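Local coordinates for protein tetraacyldisaccharide 4'-kinase (Aquifex aeolicus, PDB 4ITL) that probably transfers the gamma-phosphate of ATP to the 4'-position of a tetraacyldisaccharide 1-phosphate, forming lipid IVA in lipid A biosynthesis, at residues 202-207 with 298-303. Residues are numbered along the deposited sequence; the frame is centred on the assembly and turned at random.
Sequences FKMFRE and VKLERE. With ACP (phosphomethylphosphonic acid adenylate ester), chain B.
Glu301, the first residue past strand 298-300, lies alongside Lys203, the two side chains pointing the same way. With CG anti to its own carbonyl carbon (chi1 -64°), Glu301 is carried along the lysine chain, and its CB and CG lie near Lys203 O. Its CD is 3.6 Å from Lys203 CB, and OE1 rests against CB and CG of the lysine. OE2 comes within 3.6 Å of Lys203 CD. OE2 also reaches the rim of the Phe205 ring, near the ring plane, at CE2. The ammonium passes by: Lys203 NZ stays 4.3 Å from Glu301 OE2, too far for a salt bridge, and pairs instead with Glu194. With an alanine here in place of Glu301 the carboxylate is gone, and the lysine chain would probably lose the group that packs along CB to CD and become freer to turn.

Beneath these side chains strand 201-212, parallel to 182-185 on one side, pairs antiparallel with 291-300 on the other, within the P-loop NTPase-type fold of the kinase. Phe205 and Lys299 form the hydrogen-bonded pair, each N donating to the other's O at 2.9 Å, while Glu301 N closes the end of the pairing on Lys203 O at 3.1 Å. On the other face, Val298 CG1 meets both CG and SD of Met204 at 3.9 Å, and Leu300 CD1 lies against Phe202 CB; helix 51-61, whose first residues belong to the predicted ATP-binding loop, covers Val298 and Leu300. Further toward the nucleotide, Arg206 turns the edge of its guanidinium to the adenine, NH1 3.3 Å from N7 of the bound ACP, with Glu189 and Gln240 holding NE and NH2. At the opposite end of 202-207, the Phe202 ring directs its CD1 edge at Glu301 O, 3.3 Å away.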
loop_
_atom_site.group_PDB
_atom_site.type_symbol
_atom_site.label_atom_id
_atom_site.label_comp_id
_atom_site.label_asym_id
_atom_site.label_seq_id
_atom_site.Cartn_x
_atom_site.Cartn_y
_atom_site.Cartn_z
ATOM N N PHE A 202 -10.512 1.562 13.308
ATOM C CA PHE A 202 -10.148 0.162 13.294
ATOM C C PHE A 202 -8.650 -0.018 13.407
ATOM O O PHE A 202 -7.916 0.456 12.585
ATOM C CB PHE A 202 -10.575 -0.442 11.965
ATOM C CG PHE A 202 -12.013 -0.297 11.718
ATOM C CD1 PHE A 202 -12.909 -1.201 12.256
ATOM C CD2 PHE A 202 -12.492 0.785 11.012
ATOM C CE1 PHE A 202 -14.273 -1.042 12.067
ATOM C CE2 PHE A 202 -13.848 0.952 10.821
ATOM C CZ PHE A 202 -14.738 0.046 11.348
ATOM N N LYS A 203 -8.187 -0.762 14.385
ATOM C CA LYS A 203 -6.756 -1.059 14.453
ATOM C C LYS A 203 -6.350 -2.162 13.474
ATOM O O LYS A 203 -7.045 -3.188 13.349
ATOM C CB LYS A 203 -6.414 -1.499 15.879
ATOM C CG LYS A 203 -6.455 -0.387 16.900
ATOM C CD LYS A 203 -5.785 -0.881 18.186
ATOM C CE LYS A 203 -5.945 0.085 19.332
ATOM N NZ LYS A 203 -5.740 -0.662 20.594
ATOM N N MET A 204 -5.228 -1.957 12.779
ATOM C CA MET A 204 -4.695 -2.963 11.852
ATOM C C MET A 204 -3.392 -3.564 12.368
ATOM O O MET A 204 -2.490 -2.831 12.780
ATOM C CB MET A 204 -4.391 -2.341 10.499
ATOM C CG MET A 204 -3.791 -3.302 9.508
ATOM S SD MET A 204 -3.717 -2.523 7.889
ATOM C CE MET A 204 -2.071 -2.899 7.378
ATOM N N PHE A 205 -3.308 -4.889 12.329
ATOM C CA PHE A 205 -2.124 -5.629 12.780
ATOM C C PHE A 205 -1.576 -6.486 11.633
ATOM O O PHE A 205 -2.340 -7.051 10.851
ATOM C CB PHE A 205 -2.474 -6.555 13.947
ATOM C CG PHE A 205 -2.740 -5.831 15.249
ATOM C CD1 PHE A 205 -1.739 -5.668 16.199
ATOM C CD2 PHE A 205 -3.995 -5.333 15.527
ATOM C CE1 PHE A 205 -2.013 -5.015 17.428
ATOM C CE2 PHE A 205 -4.268 -4.704 16.733
ATOM C CZ PHE A 205 -3.275 -4.542 17.678
ATOM N N ARG A 206 -0.253 -6.553 11.526
ATOM C CA ARG A 206 0.402 -7.461 10.611
ATOM C C ARG A 206 0.906 -8.641 11.403
ATOM O O ARG A 206 1.715 -8.481 12.335
ATOM C CB ARG A 206 1.544 -6.759 9.875
ATOM C CG ARG A 206 1.031 -5.674 8.926
ATOM C CD ARG A 206 2.151 -4.927 8.218
ATOM N NE ARG A 206 3.042 -4.332 9.194
ATOM C CZ ARG A 206 4.192 -3.751 8.888
ATOM N NH1 ARG A 206 4.568 -3.653 7.626
ATOM N NH2 ARG A 206 4.968 -3.273 9.843
ATOM N N GLU A 207 0.395 -9.826 11.071
ATOM C CA GLU A 207 0.797 -11.053 11.799
ATOM C C GLU A 207 1.851 -11.776 10.953
ATOM O O GLU A 207 1.548 -12.385 9.920
ATOM C CB GLU A 207 -0.418 -11.940 12.029
ATOM C CG GLU A 207 -0.205 -13.239 12.801
ATOM C CD GLU A 207 -1.275 -14.251 12.434
ATOM O OE1 GLU A 207 -2.055 -14.660 13.303
ATOM O OE2 GLU A 207 -1.359 -14.623 11.251
ATOM N N VAL A 298 -2.870 -9.835 7.397
ATOM C CA VAL A 298 -3.383 -8.549 7.855
ATOM C C VAL A 298 -4.651 -8.870 8.654
ATOM O O VAL A 298 -5.554 -9.585 8.202
ATOM C CB VAL A 298 -3.687 -7.587 6.684
ATOM C CG1 VAL A 298 -4.413 -6.323 7.201
ATOM C CG2 VAL A 298 -2.388 -7.212 5.963
ATOM N N LYS A 299 -4.713 -8.360 9.843
ATOM C CA LYS A 299 -5.872 -8.554 10.646
ATOM C C LYS A 299 -6.433 -7.239 11.168
ATOM O O LYS A 299 -5.694 -6.386 11.565
ATOM C CB LYS A 299 -5.535 -9.482 11.786
ATOM C CG LYS A 299 -4.920 -10.777 11.342
ATOM C CD LYS A 299 -4.825 -11.737 12.468
ATOM C CE LYS A 299 -6.141 -12.443 12.634
ATOM N NZ LYS A 299 -5.941 -13.742 13.275
ATOM N N LEU A 300 -7.746 -7.113 11.135
ATOM C CA LEU A 300 -8.450 -5.906 11.551
ATOM C C LEU A 300 -9.370 -6.158 12.731
ATOM O O LEU A 300 -10.135 -7.069 12.691
ATOM C CB LEU A 300 -9.314 -5.381 10.396
ATOM C CG LEU A 300 -8.806 -4.392 9.394
ATOM C CD1 LEU A 300 -8.386 -3.136 10.055
ATOM C CD2 LEU A 300 -7.729 -4.967 8.522
ATOM N N GLU A 301 -9.334 -5.314 13.744
ATOM C CA GLU A 301 -10.393 -5.299 14.759
ATOM C C GLU A 301 -11.750 -4.927 14.204
ATOM O O GLU A 301 -11.873 -4.157 13.267
ATOM C CB GLU A 301 -10.067 -4.317 15.851
ATOM C CG GLU A 301 -8.853 -4.685 16.606
ATOM C CD GLU A 301 -8.634 -3.713 17.746
ATOM O OE1 GLU A 301 -9.454 -2.750 17.856
ATOM O OE2 GLU A 301 -7.664 -3.928 18.524
ATOM N N ARG A 302 -12.775 -5.472 14.834
ATOM C CA ARG A 302 -14.165 -5.180 14.500
ATOM C C ARG A 302 -14.436 -5.329 13.001
ATOM O O ARG A 302 -15.011 -4.456 12.339
ATOM C CB ARG A 302 -14.599 -3.811 15.072
ATOM C CG ARG A 302 -15.086 -3.878 16.558
ATOM C CD ARG A 302 -15.557 -2.485 17.104
ATOM N NE ARG A 302 -14.479 -1.500 16.941
ATOM C CZ ARG A 302 -13.587 -1.185 17.880
ATOM N NH1 ARG A 302 -13.659 -1.738 19.095
ATOM N NH2 ARG A 302 -12.629 -0.297 17.609
ATOM N N GLU A 303 -14.050 -6.479 12.479
ATOM C CA GLU A 303 -14.125 -6.729 11.047
ATOM C C GLU A 303 -15.564 -6.727 10.573
ATOM O O GLU A 303 -15.880 -6.283 9.466
ATOM C CB GLU A 303 -13.504 -8.086 10.738
ATOM C CG GLU A 303 -13.574 -8.467 9.289
ATOM C CD GLU A 303 -12.652 -9.632 8.964
ATOM O OE1 GLU A 303 -11.418 -9.399 8.857
ATOM O OE2 GLU A 303 -13.163 -10.773 8.841
HETATM P PG ACP B . 3.746 3.424 -0.151
HETATM O O1G ACP B . 4.020 3.632 -1.628
HETATM O O2G ACP B . 3.062 4.633 0.522
HETATM O O3G ACP B . 5.122 3.200 0.553
HETATM P PB ACP B . 2.654 1.202 1.595
HETATM O O1B ACP B . 1.704 0.029 1.463
HETATM O O2B ACP B . 1.966 2.201 2.525
HETATM C C3B ACP B . 2.699 1.909 -0.084
HETATM P PA ACP B . 4.466 -0.269 3.156
HETATM O O1A ACP B . 3.842 -0.376 4.531
HETATM O O2A ACP B . 5.937 -0.051 3.166
HETATM O O3A ACP B . 4.042 1.038 2.310
HETATM O "O5'" ACP B . 4.127 -1.616 2.368
HETATM C "C5'" ACP B . 4.775 -1.850 1.129
HETATM C "C4'" ACP B . 5.043 -3.337 0.925
HETATM O "O4'" ACP B . 6.363 -3.545 1.433
HETATM C "C3'" ACP B . 4.179 -4.300 1.665
HETATM O "O3'" ACP B . 3.045 -4.669 1.009
HETATM C "C2'" ACP B . 5.104 -5.458 1.851
HETATM O "O2'" ACP B . 5.269 -6.293 0.747
HETATM C "C1'" ACP B . 6.376 -4.754 2.123
HETATM N N9 ACP B . 6.655 -4.524 3.539
HETATM C C8 ACP B . 6.707 -3.340 4.197
HETATM N N7 ACP B . 7.019 -3.572 5.492
HETATM C C5 ACP B . 7.201 -4.889 5.660
HETATM C C6 ACP B . 7.531 -5.701 6.745
HETATM N N6 ACP B . 7.760 -5.120 8.045
HETATM N N1 ACP B . 7.610 -7.027 6.581
HETATM C C2 ACP B . 7.372 -7.612 5.381
HETATM N N3 ACP B . 7.055 -6.872 4.297
HETATM C C4 ACP B . 6.957 -5.522 4.421
#